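Local coordinates for aminotransferase (Helicobacter pylori, PDB 2FNU), which catalyses the pyridoxal phosphate-dependent amination of a UDP-linked 4-keto sugar, with L-glutamate as donor, in the biosynthesis of pseudaminic acid for flagellin, at residues B[254-259]-B[356-361]; B[38-43]-B[241-246]; B[300-305]-B[343-348]. All coordinates share one frame; numbering follows the deposited sequence.

Contact 1 of 3, residues B[254-259]-B[356-361]; sequences EEAALT and ESVQNI
Val358 carries this contact: its two methyl groups are divided between Ala256 and Thr259, one helical turn apart on the other helix. The evidence is in the individual methyls. CG1 of Val358 is anti to the backbone N (chi1 -179°), which sends it over the turn between the two partners; there it lies 3.6 Å from CG2 of Thr259 and equally 3.6 Å from the carbonyl O of Ala256. The other branch, Val358 CG2, points back beside its own backbone N and rests 3.8 Å from CB of Ala256. The valine thus straddles backbone and side chain of Ala256 at once, and the CA atoms of Ala256 and Val358 come within 6.4 Å, consistent with a small residue at the tightest point.

The segment axes pass 9.5 Å apart with a crossing angle of -34°, so this is a close, roughly parallel helix pair. It belongs to the smaller C-terminal part of a fold type I PLP enzyme, where helix 246-264, which follows helix 233-244 in the chain, is flanked by the C-terminal helix 355-370. Val358 also touches Leu353 and Tyr260, which extend the apolar surface along the seam.

Thr259 shows a division of labour between its branches. The methyl CG2 faces the other helix, while OG1 turns beside the backbone N and makes a weak hydrogen bond to Arg262. Past Val358, the same methyl meets CG of Gln359 at 4.0 Å; only the aliphatic part of the glutamine takes part, at the partly exposed margin. On the 356-361 side, ND2 of Asn360 donates to O of Glu356 at 3.0 Å, nearly straight at 167° but above the carbonyl plane, whereas the backbone N of Asn360 reaches that oxygen from the opposite face.

Contact 2 of 3, residues B[38-43]-B[241-246]; sequences EEALCE and SQLKKA
Leu243 reaches helix 32-45 through one methyl, CD2, and every apolar contact of the pair converges on that atom. It lies 3.7 Å from CB of Ala40, 3.8 Å from the backbone N of Leu41 and 3.9 Å from CD2 of Leu41. CG of Leu243 is anti to the backbone N (chi1 -177°), and from there CD2 reaches the peptide between Ala40 and Leu41. Ala40 points its CB at the incoming methyl, and its small size lets the approach continue down to the main chain. Leu41 starts off to one side, but its CD2 end swings in to meet Leu243. With 113 Å² buried in total and a nearest CA separation of 7.8 Å, between Ala40 and Leu243, this is a narrow point of apposition.

Backbone bonding marks where helix 233-244 gives way to the next helix: the bonds Lys245 N to Gln242 O and Ala246 N to Leu243 O, each 3.0 Å, span three residues instead of four. Lys245, with non-helical torsions, then stands at the N-cap of helix 246-264, so Leu243 projects from the last turn before a break between consecutive helices.

Among the charged groups, the ammonium NZ of Lys245 makes a weak, 3.5 Å bond to O of Ser241 and salt bridges to Asp12 and Asp15, and Glu38 pairs with Arg208.

The contact joins N-terminal helix 32-45 to the helix leading into 246-264, beside the large mixed sheet of a fold type I PLP enzyme, with the side chain of Leu41 about 11 Å from that of Lys183. Leu243 touches Ile185 of a loop; Leu41 also packs on Ala50 and Val52, so it is shared between strand 49-53 and Leu243 at the end of helix 233-244.

Contact 3 of 3, residues B[300-305]-B[343-348]; sequences LILESL and AEISLP
Ile345 and its helix partners meet through branched aliphatic chains, and the flat group close by, the carboxylate of Glu344, belongs to the strand's other side. Its OE2 accepts from OG of Ser346 at 2.6 Å on the syn lone pair, and its OE1 is hydrogen-bonded to the backbone N of His315. The serine OG is also bonded to ND1 of that histidine, so buried polar atoms pair among themselves, apart from the helix.

Toward helix 300-305, Ile345 divides its ends among three residues. CD1 approaches CG2 of Ile301 at 4.2 Å, while CG2, anti to the backbone N, is 4.2 Å from CD2 of Leu302 and 4.3 Å from CD1 of Leu305. Leu302 and Ile345 run alongside each other in opposite senses. Leu302 also packs on Phe218 of the second subunit.

Helix and strand segments point nearly the same way, 10° apart, with axes 11.1 Å from each other. The helix packs against the side to which Ile345 points its CB, on strand 344-347 of the small antiparallel sheet in the C-terminal part of the transaminase, next to His315 and Val314 of the substrate site.

In the fold
All three contacts are buried and largely apolar, yet they join different elements: helix to helix in contacts 1 and 2, helix to strand in contact 3. Contacts 1 and 3 are neighbours, with centres about 16 Å apart; they touch where Ile361 CD1 meets Pro348 CB at 4.1 Å, and helix 355-370 follows strand 344-347 in sequence. Contact 2 stands apart, beside the seven-stranded sheet, but is linked to contact 1 through consecutive helices 233-244 and 246-264. Chemistry follows place: partly exposed Gln359 borders contact 1, contact 2 has salt bridges at its margins, and contact 3 adjoins a buried polar cluster at the substrate site.

Contact 1 of 3, residues B[254-259]-B[356-361]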
ATOM      1  N   GLU B 254      24.777 -17.155  -1.149  1.00 13.15           N
ATOM      2  CA  GLU B 254      26.048 -17.273  -1.886  1.00 13.71           C
ATOM      3  C   GLU B 254      26.586 -18.703  -1.825  1.00 12.45           C
ATOM      4  O   GLU B 254      27.076 -19.225  -2.837  1.00 13.94           O
ATOM      5  CB  GLU B 254      27.079 -16.260  -1.369  1.00 15.72           C
ATOM      6  CG  GLU B 254      28.489 -16.380  -1.972  1.00 15.93           C
ATOM      7  CD  GLU B 254      28.582 -16.011  -3.446  1.00 18.93           C
ATOM      8  OE1 GLU B 254      27.631 -15.405  -4.004  1.00 16.30           O
ATOM      9  OE2 GLU B 254      29.639 -16.313  -4.055  1.00 17.09           O
ATOM     10  N   GLU B 255      26.473 -19.334  -0.661  1.00 14.11           N
ATOM     11  CA  GLU B 255      26.945 -20.713  -0.510  1.00 14.38           C
ATOM     12  C   GLU B 255      26.135 -21.665  -1.374  1.00 16.21           C
ATOM     13  O   GLU B 255      26.698 -22.567  -2.000  1.00 16.29           O
ATOM     14  CB  GLU B 255      27.009 -21.113   0.968  1.00 17.39           C
ATOM     15  CG  GLU B 255      28.254 -20.488   1.614  1.00 21.59           C
ATOM     16  CD  GLU B 255      28.185 -20.334   3.123  1.00 28.82           C
ATOM     17  OE1 GLU B 255      29.079 -19.643   3.662  1.00 28.90           O
ATOM     18  OE2 GLU B 255      27.262 -20.875   3.763  1.00 28.03           O
ATOM     19  N   ALA B 256      24.822 -21.448  -1.441  1.00 13.36           N
ATOM     20  CA  ALA B 256      23.963 -22.266  -2.296  1.00 13.29           C
ATOM     21  C   ALA B 256      24.362 -22.067  -3.749  1.00 13.38           C
ATOM     22  O   ALA B 256      24.490 -23.034  -4.500  1.00 15.02           O
ATOM     23  CB  ALA B 256      22.499 -21.879  -2.097  1.00 14.41           C
ATOM     24  N   ALA B 257      24.568 -20.808  -4.146  1.00 13.32           N
ATOM     25  CA  ALA B 257      24.974 -20.511  -5.522  1.00 13.54           C
ATOM     26  C   ALA B 257      26.293 -21.188  -5.884  1.00 11.47           C
ATOM     27  O   ALA B 257      26.459 -21.717  -6.988  1.00 14.00           O
ATOM     28  CB  ALA B 257      25.084 -19.004  -5.723  1.00 14.50           C
ATOM     29  N   LEU B 258      27.238 -21.163  -4.951  1.00 12.14           N
ATOM     30  CA  LEU B 258      28.538 -21.789  -5.203  1.00 12.63           C
ATOM     31  C   LEU B 258      28.407 -23.299  -5.369  1.00 12.29           C
ATOM     32  O   LEU B 258      29.155 -23.912  -6.154  1.00 13.75           O
ATOM     33  CB  LEU B 258      29.536 -21.452  -4.089  1.00 14.37           C
ATOM     34  CG  LEU B 258      29.991 -19.990  -4.080  1.00 15.26           C
ATOM     35  CD1 LEU B 258      30.723 -19.706  -2.766  1.00 16.64           C
ATOM     36  CD2 LEU B 258      30.854 -19.611  -5.302  1.00 15.19           C
ATOM     37  N   THR B 259      27.484 -23.909  -4.618  1.00 12.46           N
ATOM     38  CA  THR B 259      27.235 -25.351  -4.754  1.00 12.75           C
ATOM     39  C   THR B 259      26.664 -25.668  -6.132  1.00 15.08           C
ATOM     40  O   THR B 259      27.135 -26.582  -6.809  1.00 15.20           O
ATOM     41  CB  THR B 259      26.315 -25.850  -3.636  1.00 15.84           C
ATOM     42  OG1 THR B 259      27.012 -25.697  -2.401  1.00 16.85           O
ATOM     43  CG2 THR B 259      25.953 -27.322  -3.819  1.00 14.94           C
ATOM     44  N   GLU B 356      22.425 -30.140   1.174  1.00 15.63           N
ATOM     45  CA  GLU B 356      21.906 -31.389   0.632  1.00 13.70           C
ATOM     46  C   GLU B 356      20.796 -31.096  -0.382  1.00 13.81           C
ATOM     47  O   GLU B 356      20.714 -31.722  -1.439  1.00 15.16           O
ATOM     48  CB  GLU B 356      21.370 -32.262   1.771  1.00 16.43           C
ATOM     49  CG  GLU B 356      20.729 -33.566   1.319  1.00 19.59           C
ATOM     50  CD  GLU B 356      20.352 -34.447   2.485  1.00 24.00           C
ATOM     51  OE1 GLU B 356      19.448 -34.050   3.251  1.00 22.82           O
ATOM     52  OE2 GLU B 356      20.968 -35.536   2.622  1.00 20.44           O
ATOM     53  N   SER B 357      19.951 -30.122  -0.067  1.00 16.01           N
ATOM     54  CA  SER B 357      18.884 -29.748  -0.981  1.00 15.30           C
ATOM     55  C   SER B 357      19.433 -29.210  -2.289  1.00 14.42           C
ATOM     56  O   SER B 357      18.969 -29.585  -3.371  1.00 14.23           O
ATOM     57  CB  SER B 357      17.987 -28.700  -0.335  1.00 16.93           C
ATOM     58  OG  SER B 357      17.238 -29.305   0.712  1.00 18.34           O
ATOM     59  N   VAL B 358      20.426 -28.332  -2.206  1.00 15.03           N
ATOM     60  CA  VAL B 358      21.015 -27.791  -3.432  1.00 12.87           C
ATOM     61  C   VAL B 358      21.659 -28.900  -4.275  1.00 13.25           C
ATOM     62  O   VAL B 358      21.520 -28.927  -5.501  1.00 13.16           O
ATOM     63  CB  VAL B 358      22.034 -26.665  -3.153  1.00 12.98           C
ATOM     64  CG1 VAL B 358      22.618 -26.096  -4.469  1.00 14.66           C
ATOM     65  CG2 VAL B 358      21.364 -25.544  -2.389  1.00 16.82           C
ATOM     66  N   GLN B 359      22.375 -29.810  -3.613  1.00 14.94           N
ATOM     67  CA  GLN B 359      22.985 -30.925  -4.345  1.00 14.25           C
ATOM     68  C   GLN B 359      21.915 -31.758  -5.030  1.00 13.56           C
ATOM     69  O   GLN B 359      22.091 -32.166  -6.172  1.00 14.56           O
ATOM     70  CB  GLN B 359      23.800 -31.800  -3.395  1.00 13.04           C
ATOM     71  CG  GLN B 359      25.018 -31.055  -2.857  1.00 13.26           C
ATOM     72  CD  GLN B 359      25.593 -31.660  -1.578  1.00 14.16           C
ATOM     73  OE1 GLN B 359      24.891 -32.348  -0.820  1.00 14.49           O
ATOM     74  NE2 GLN B 359      26.876 -31.394  -1.324  1.00 14.86           N
ATOM     75  N   ASN B 360      20.790 -31.992  -4.347  1.00 14.57           N
ATOM     76  CA  ASN B 360      19.717 -32.767  -4.955  1.00 13.42           C
ATOM     77  C   ASN B 360      19.042 -32.060  -6.114  1.00 15.99           C
ATOM     78  O   ASN B 360      18.796 -32.653  -7.166  1.00 16.63           O
ATOM     79  CB  ASN B 360      18.702 -33.237  -3.920  1.00 15.38           C
ATOM     80  CG  ASN B 360      19.130 -34.550  -3.280  1.00 21.72           C
ATOM     81  OD1 ASN B 360      18.653 -35.626  -3.665  1.00 20.73           O
ATOM     82  ND2 ASN B 360      20.092 -34.473  -2.355  1.00 19.93           N
ATOM     83  N   ILE B 361      18.757 -30.778  -5.928  1.00 14.73           N
ATOM     84  CA  ILE B 361      18.149 -30.010  -7.009  1.00 13.65           C
ATOM     85  C   ILE B 361      19.077 -29.956  -8.223  1.00 13.92           C
ATOM     86  O   ILE B 361      18.653 -30.162  -9.359  1.00 14.86           O
ATOM     87  CB  ILE B 361      17.808 -28.576  -6.537  1.00 12.94           C
ATOM     88  CG1 ILE B 361      16.695 -28.620  -5.486  1.00 15.57           C
ATOM     89  CG2 ILE B 361      17.397 -27.679  -7.718  1.00 13.89           C
ATOM     90  CD1 ILE B 361      16.629 -27.391  -4.605  1.00 17.34           C
TER

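Contact 2 of 3, residues B[38-43]-B[241-246]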
ATOM      1  N   GLU B  38      14.208   2.776   8.843  1.00 12.08           N
ATOM      2  CA  GLU B  38      14.768   3.742   7.903  1.00 12.42           C
ATOM      3  C   GLU B  38      16.203   4.136   8.299  1.00 12.75           C
ATOM      4  O   GLU B  38      17.095   4.176   7.444  1.00 12.99           O
ATOM      5  CB  GLU B  38      13.848   4.960   7.814  1.00 14.15           C
ATOM      6  CG  GLU B  38      12.563   4.607   7.063  1.00 12.97           C
ATOM      7  CD  GLU B  38      11.477   5.670   7.170  1.00 16.12           C
ATOM      8  OE1 GLU B  38      10.447   5.503   6.477  1.00 14.15           O
ATOM      9  OE2 GLU B  38      11.643   6.673   7.916  1.00 15.68           O
ATOM     10  N   GLU B  39      16.420   4.426   9.584  1.00 12.52           N
ATOM     11  CA  GLU B  39      17.765   4.759  10.071  1.00 12.49           C
ATOM     12  C   GLU B  39      18.728   3.597   9.866  1.00 11.48           C
ATOM     13  O   GLU B  39      19.881   3.808   9.464  1.00 14.21           O
ATOM     14  CB  GLU B  39      17.715   5.157  11.548  1.00 15.68           C
ATOM     15  CG  GLU B  39      17.066   6.529  11.749  1.00 19.10           C
ATOM     16  CD  GLU B  39      16.609   6.817  13.173  1.00 33.27           C
ATOM     17  OE1 GLU B  39      16.015   7.896  13.373  1.00 33.71           O
ATOM     18  OE2 GLU B  39      16.829   5.987  14.082  1.00 34.95           O
ATOM     19  N   ALA B  40      18.262   2.374  10.128  1.00 11.56           N
ATOM     20  CA  ALA B  40      19.114   1.207   9.951  1.00 11.42           C
ATOM     21  C   ALA B  40      19.483   0.997   8.476  1.00 12.39           C
ATOM     22  O   ALA B  40      20.603   0.586   8.137  1.00 13.13           O
ATOM     23  CB  ALA B  40      18.457  -0.029  10.560  1.00 13.47           C
ATOM     24  N   LEU B  41      18.539   1.285   7.580  1.00 12.66           N
ATOM     25  CA  LEU B  41      18.840   1.200   6.151  1.00 12.46           C
ATOM     26  C   LEU B  41      19.906   2.224   5.751  1.00 11.84           C
ATOM     27  O   LEU B  41      20.793   1.920   4.951  1.00 13.00           O
ATOM     28  CB  LEU B  41      17.573   1.386   5.299  1.00 12.25           C
ATOM     29  CG  LEU B  41      16.593   0.199   5.333  1.00 12.20           C
ATOM     30  CD1 LEU B  41      15.211   0.648   4.833  1.00 12.44           C
ATOM     31  CD2 LEU B  41      17.124  -0.980   4.490  1.00 14.33           C
ATOM     32  N   CYS B  42      19.813   3.438   6.293  1.00 12.33           N
ATOM     33  CA  CYS B  42      20.821   4.453   5.979  1.00 11.46           C
ATOM     34  C   CYS B  42      22.198   3.997   6.464  1.00 11.78           C
ATOM     35  O   CYS B  42      23.195   4.217   5.774  1.00 13.85           O
ATOM     36  CB  CYS B  42      20.460   5.786   6.638  1.00 14.62           C
ATOM     37  SG  CYS B  42      19.026   6.563   5.834  1.00 15.19           S
ATOM     38  N   GLU B  43      22.248   3.393   7.646  1.00 12.44           N
ATOM     39  CA  GLU B  43      23.523   2.927   8.209  1.00 13.53           C
ATOM     40  C   GLU B  43      24.089   1.760   7.396  1.00 12.80           C
ATOM     41  O   GLU B  43      25.285   1.709   7.093  1.00 14.71           O
ATOM     42  CB  GLU B  43      23.363   2.558   9.677  1.00 14.17           C
ATOM     43  CG  GLU B  43      23.082   3.790  10.496  1.00 23.33           C
ATOM     44  CD  GLU B  43      23.398   3.631  11.967  1.00 42.20           C
ATOM     45  OE1 GLU B  43      24.311   2.845  12.305  1.00 49.57           O
ATOM     46  OE2 GLU B  43      22.733   4.314  12.779  1.00 46.14           O
ATOM     47  N   SER B 241      14.635  -6.538  12.123  1.00 13.83           N
ATOM     48  CA  SER B 241      15.198  -7.794  12.616  1.00 12.17           C
ATOM     49  C   SER B 241      15.864  -8.570  11.487  1.00 13.92           C
ATOM     50  O   SER B 241      16.962  -9.130  11.652  1.00 17.62           O
ATOM     51  CB  SER B 241      14.097  -8.632  13.289  1.00 15.14           C
ATOM     52  OG  SER B 241      14.644  -9.814  13.847  1.00 20.55           O
ATOM     53  N   GLN B 242      15.217  -8.592  10.324  1.00 12.82           N
ATOM     54  CA  GLN B 242      15.806  -9.221   9.146  1.00 12.28           C
ATOM     55  C   GLN B 242      17.077  -8.491   8.679  1.00 13.48           C
ATOM     56  O   GLN B 242      18.081  -9.124   8.319  1.00 14.60           O
ATOM     57  CB  GLN B 242      14.763  -9.230   8.020  1.00 14.29           C
ATOM     58  CG  GLN B 242      13.657 -10.270   8.231  1.00 13.26           C
ATOM     59  CD  GLN B 242      13.914 -11.517   7.424  1.00 12.69           C
ATOM     60  OE1 GLN B 242      13.936 -11.477   6.185  1.00 13.00           O
ATOM     61  NE2 GLN B 242      14.139 -12.652   8.112  1.00 14.99           N
ATOM     62  N   LEU B 243      17.043  -7.161   8.685  1.00 13.16           N
ATOM     63  CA  LEU B 243      18.186  -6.368   8.212  1.00 12.48           C
ATOM     64  C   LEU B 243      19.428  -6.639   9.056  1.00 12.79           C
ATOM     65  O   LEU B 243      20.542  -6.667   8.526  1.00 13.03           O
ATOM     66  CB  LEU B 243      17.857  -4.865   8.209  1.00 12.42           C
ATOM     67  CG  LEU B 243      18.959  -3.959   7.672  1.00 14.66           C
ATOM     68  CD1 LEU B 243      19.282  -4.251   6.207  1.00 14.69           C
ATOM     69  CD2 LEU B 243      18.512  -2.522   7.836  1.00 15.06           C
ATOM     70  N   LYS B 244      19.235  -6.864  10.356  1.00 14.85           N
ATOM     71  CA  LYS B 244      20.369  -7.146  11.258  1.00 15.20           C
ATOM     72  C   LYS B 244      21.143  -8.390  10.835  1.00 17.06           C
ATOM     73  O   LYS B 244      22.333  -8.521  11.167  1.00 18.62           O
ATOM     74  CB  LYS B 244      19.886  -7.312  12.701  1.00 17.80           C
ATOM     75  CG  LYS B 244      19.606  -5.985  13.395  1.00 27.66           C
ATOM     76  CD  LYS B 244      18.923  -6.171  14.746  1.00 32.03           C
ATOM     77  CE  LYS B 244      18.700  -4.805  15.409  1.00 42.30           C
ATOM     78  NZ  LYS B 244      17.613  -4.756  16.438  1.00 39.08           N
ATOM     79  N   LYS B 245      20.474  -9.314  10.138  1.00 13.97           N
ATOM     80  CA  LYS B 245      21.156 -10.515   9.639  1.00 15.24           C
ATOM     81  C   LYS B 245      21.231 -10.572   8.118  1.00 15.93           C
ATOM     82  O   LYS B 245      21.473 -11.644   7.552  1.00 16.56           O
ATOM     83  CB  LYS B 245      20.514 -11.801  10.193  1.00 16.46           C
ATOM     84  CG  LYS B 245      19.048 -11.950   9.904  1.00 16.73           C
ATOM     85  CD  LYS B 245      18.530 -13.315  10.340  1.00 19.19           C
ATOM     86  CE  LYS B 245      17.024 -13.267  10.489  1.00 21.07           C
ATOM     87  NZ  LYS B 245      16.615 -12.606  11.777  1.00 23.30           N
ATOM     88  N   ALA B 246      21.052  -9.430   7.451  1.00 13.56           N
ATOM     89  CA  ALA B 246      21.065  -9.450   5.981  1.00 14.62           C
ATOM     90  C   ALA B 246      22.366 -10.048   5.404  1.00 16.27           C
ATOM     91  O   ALA B 246      22.310 -10.795   4.443  1.00 16.80           O
ATOM     92  CB  ALA B 246      20.790  -8.042   5.410  1.00 15.68           C
TER

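Contact 3 of 3, residues B[300-305]-B[343-348]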
ATOM      1  N   LEU B 300       8.094 -27.766 -21.851  1.00 21.89           N
ATOM      2  CA  LEU B 300       8.232 -29.159 -21.406  1.00 20.80           C
ATOM      3  C   LEU B 300       9.340 -29.315 -20.358  1.00 19.75           C
ATOM      4  O   LEU B 300       9.191 -30.071 -19.393  1.00 21.54           O
ATOM      5  CB  LEU B 300       8.490 -30.090 -22.587  1.00 22.95           C
ATOM      6  CG  LEU B 300       7.326 -30.251 -23.573  1.00 28.34           C
ATOM      7  CD1 LEU B 300       7.721 -31.217 -24.677  1.00 29.14           C
ATOM      8  CD2 LEU B 300       6.062 -30.721 -22.866  1.00 32.75           C
ATOM      9  N   ILE B 301      10.435 -28.588 -20.550  1.00 21.45           N
ATOM     10  CA  ILE B 301      11.545 -28.589 -19.581  1.00 18.97           C
ATOM     11  C   ILE B 301      11.086 -28.055 -18.225  1.00 16.20           C
ATOM     12  O   ILE B 301      11.312 -28.693 -17.182  1.00 18.12           O
ATOM     13  CB  ILE B 301      12.751 -27.787 -20.112  1.00 19.10           C
ATOM     14  CG1 ILE B 301      13.404 -28.543 -21.275  1.00 21.14           C
ATOM     15  CG2 ILE B 301      13.772 -27.523 -18.988  1.00 17.37           C
ATOM     16  CD1 ILE B 301      14.415 -27.725 -22.047  1.00 19.38           C
ATOM     17  N   LEU B 302      10.401 -26.917 -18.248  1.00 18.28           N
ATOM     18  CA  LEU B 302       9.851 -26.332 -17.024  1.00 16.86           C
ATOM     19  C   LEU B 302       8.858 -27.257 -16.334  1.00 19.16           C
ATOM     20  O   LEU B 302       8.908 -27.414 -15.110  1.00 17.00           O
ATOM     21  CB  LEU B 302       9.201 -24.974 -17.315  1.00 17.66           C
ATOM     22  CG  LEU B 302      10.138 -23.833 -17.712  1.00 18.60           C
ATOM     23  CD1 LEU B 302       9.309 -22.705 -18.295  1.00 17.25           C
ATOM     24  CD2 LEU B 302      10.960 -23.340 -16.514  1.00 20.48           C
ATOM     25  N   GLU B 303       7.961 -27.861 -17.118  1.00 19.43           N
ATOM     26  CA  GLU B 303       7.008 -28.839 -16.583  1.00 19.63           C
ATOM     27  C   GLU B 303       7.714 -30.061 -15.980  1.00 18.38           C
ATOM     28  O   GLU B 303       7.303 -30.560 -14.929  1.00 20.17           O
ATOM     29  CB  GLU B 303       5.995 -29.259 -17.659  1.00 19.95           C
ATOM     30  CG  GLU B 303       4.982 -28.157 -17.972  1.00 26.16           C
ATOM     31  CD  GLU B 303       4.171 -28.389 -19.248  1.00 27.96           C
ATOM     32  OE1 GLU B 303       4.514 -29.281 -20.057  1.00 33.54           O
ATOM     33  OE2 GLU B 303       3.186 -27.645 -19.445  1.00 40.79           O
ATOM     34  N   SER B 304       8.799 -30.497 -16.616  1.00 19.33           N
ATOM     35  CA  SER B 304       9.589 -31.610 -16.093  1.00 20.75           C
ATOM     36  C   SER B 304      10.254 -31.240 -14.762  1.00 20.29           C
ATOM     37  O   SER B 304      10.231 -32.023 -13.807  1.00 21.68           O
ATOM     38  CB  SER B 304      10.626 -32.045 -17.130  1.00 20.21           C
ATOM     39  OG  SER B 304      11.408 -33.135 -16.655  1.00 26.89           O
ATOM     40  N   LEU B 305      10.821 -30.033 -14.681  1.00 17.54           N
ATOM     41  CA  LEU B 305      11.403 -29.562 -13.430  1.00 17.22           C
ATOM     42  C   LEU B 305      10.348 -29.570 -12.339  1.00 16.97           C
ATOM     43  O   LEU B 305      10.579 -30.075 -11.245  1.00 17.11           O
ATOM     44  CB  LEU B 305      11.993 -28.155 -13.593  1.00 16.12           C
ATOM     45  CG  LEU B 305      13.271 -28.082 -14.438  1.00 17.51           C
ATOM     46  CD1 LEU B 305      13.688 -26.630 -14.640  1.00 17.33           C
ATOM     47  CD2 LEU B 305      14.414 -28.911 -13.819  1.00 17.61           C
ATOM     48  N   ALA B 343      15.971 -18.155 -22.991  1.00 13.35           N
ATOM     49  CA  ALA B 343      17.038 -18.960 -22.379  1.00 14.00           C
ATOM     50  C   ALA B 343      16.908 -19.125 -20.863  1.00 14.59           C
ATOM     51  O   ALA B 343      17.367 -20.123 -20.291  1.00 14.81           O
ATOM     52  CB  ALA B 343      18.404 -18.365 -22.710  1.00 15.22           C
ATOM     53  N   GLU B 344      16.292 -18.154 -20.188  1.00 13.42           N
ATOM     54  CA  GLU B 344      16.471 -18.076 -18.732  1.00 12.40           C
ATOM     55  C   GLU B 344      15.535 -18.953 -17.899  1.00 15.04           C
ATOM     56  O   GLU B 344      14.330 -19.044 -18.161  1.00 15.22           O
ATOM     57  CB  GLU B 344      16.325 -16.616 -18.271  1.00 12.43           C
ATOM     58  CG  GLU B 344      16.909 -16.325 -16.870  1.00 12.47           C
ATOM     59  CD  GLU B 344      15.959 -16.626 -15.702  1.00 15.42           C
ATOM     60  OE1 GLU B 344      14.719 -16.716 -15.904  1.00 15.14           O
ATOM     61  OE2 GLU B 344      16.485 -16.759 -14.559  1.00 15.86           O
ATOM     62  N   ILE B 345      16.116 -19.559 -16.865  1.00 13.86           N
ATOM     63  CA  ILE B 345      15.367 -20.286 -15.832  1.00 13.26           C
ATOM     64  C   ILE B 345      15.976 -19.908 -14.498  1.00 13.86           C
ATOM     65  O   ILE B 345      17.202 -19.934 -14.357  1.00 13.65           O
ATOM     66  CB  ILE B 345      15.459 -21.817 -15.996  1.00 13.80           C
ATOM     67  CG1 ILE B 345      14.907 -22.233 -17.366  1.00 15.56           C
ATOM     68  CG2 ILE B 345      14.685 -22.504 -14.882  1.00 13.86           C
ATOM     69  CD1 ILE B 345      15.049 -23.747 -17.649  1.00 16.21           C
ATOM     70  N   SER B 346      15.123 -19.542 -13.535  1.00 12.72           N
ATOM     71  CA  SER B 346      15.566 -19.242 -12.174  1.00 11.74           C
ATOM     72  C   SER B 346      15.372 -20.448 -11.283  1.00 13.44           C
ATOM     73  O   SER B 346      14.257 -20.936 -11.128  1.00 13.62           O
ATOM     74  CB  SER B 346      14.787 -18.062 -11.602  1.00 11.30           C
ATOM     75  OG  SER B 346      15.030 -16.911 -12.416  1.00 13.93           O
ATOM     76  N   LEU B 347      16.470 -20.918 -10.696  1.00 12.18           N
ATOM     77  CA  LEU B 347      16.426 -22.107  -9.838  1.00 13.65           C
ATOM     78  C   LEU B 347      16.256 -21.764  -8.366  1.00 13.39           C
ATOM     79  O   LEU B 347      16.615 -20.656  -7.932  1.00 14.82           O
ATOM     80  CB  LEU B 347      17.715 -22.915 -10.014  1.00 13.91           C
ATOM     81  CG  LEU B 347      18.014 -23.406 -11.435  1.00 13.82           C
ATOM     82  CD1 LEU B 347      19.338 -24.175 -11.418  1.00 15.50           C
ATOM     83  CD2 LEU B 347      16.907 -24.308 -11.975  1.00 15.30           C
ATOM     84  N   PRO B 348      15.728 -22.710  -7.568  1.00 14.21           N
ATOM     85  CA  PRO B 348      15.575 -22.397  -6.147  1.00 13.99           C
ATOM     86  C   PRO B 348      16.846 -21.856  -5.489  1.00 14.59           C
ATOM     87  O   PRO B 348      17.928 -22.438  -5.603  1.00 14.15           O
ATOM     88  CB  PRO B 348      15.140 -23.734  -5.528  1.00 13.16           C
ATOM     89  CG  PRO B 348      14.418 -24.441  -6.671  1.00 14.81           C
ATOM     90  CD  PRO B 348      15.221 -24.059  -7.902  1.00 15.13           C
TER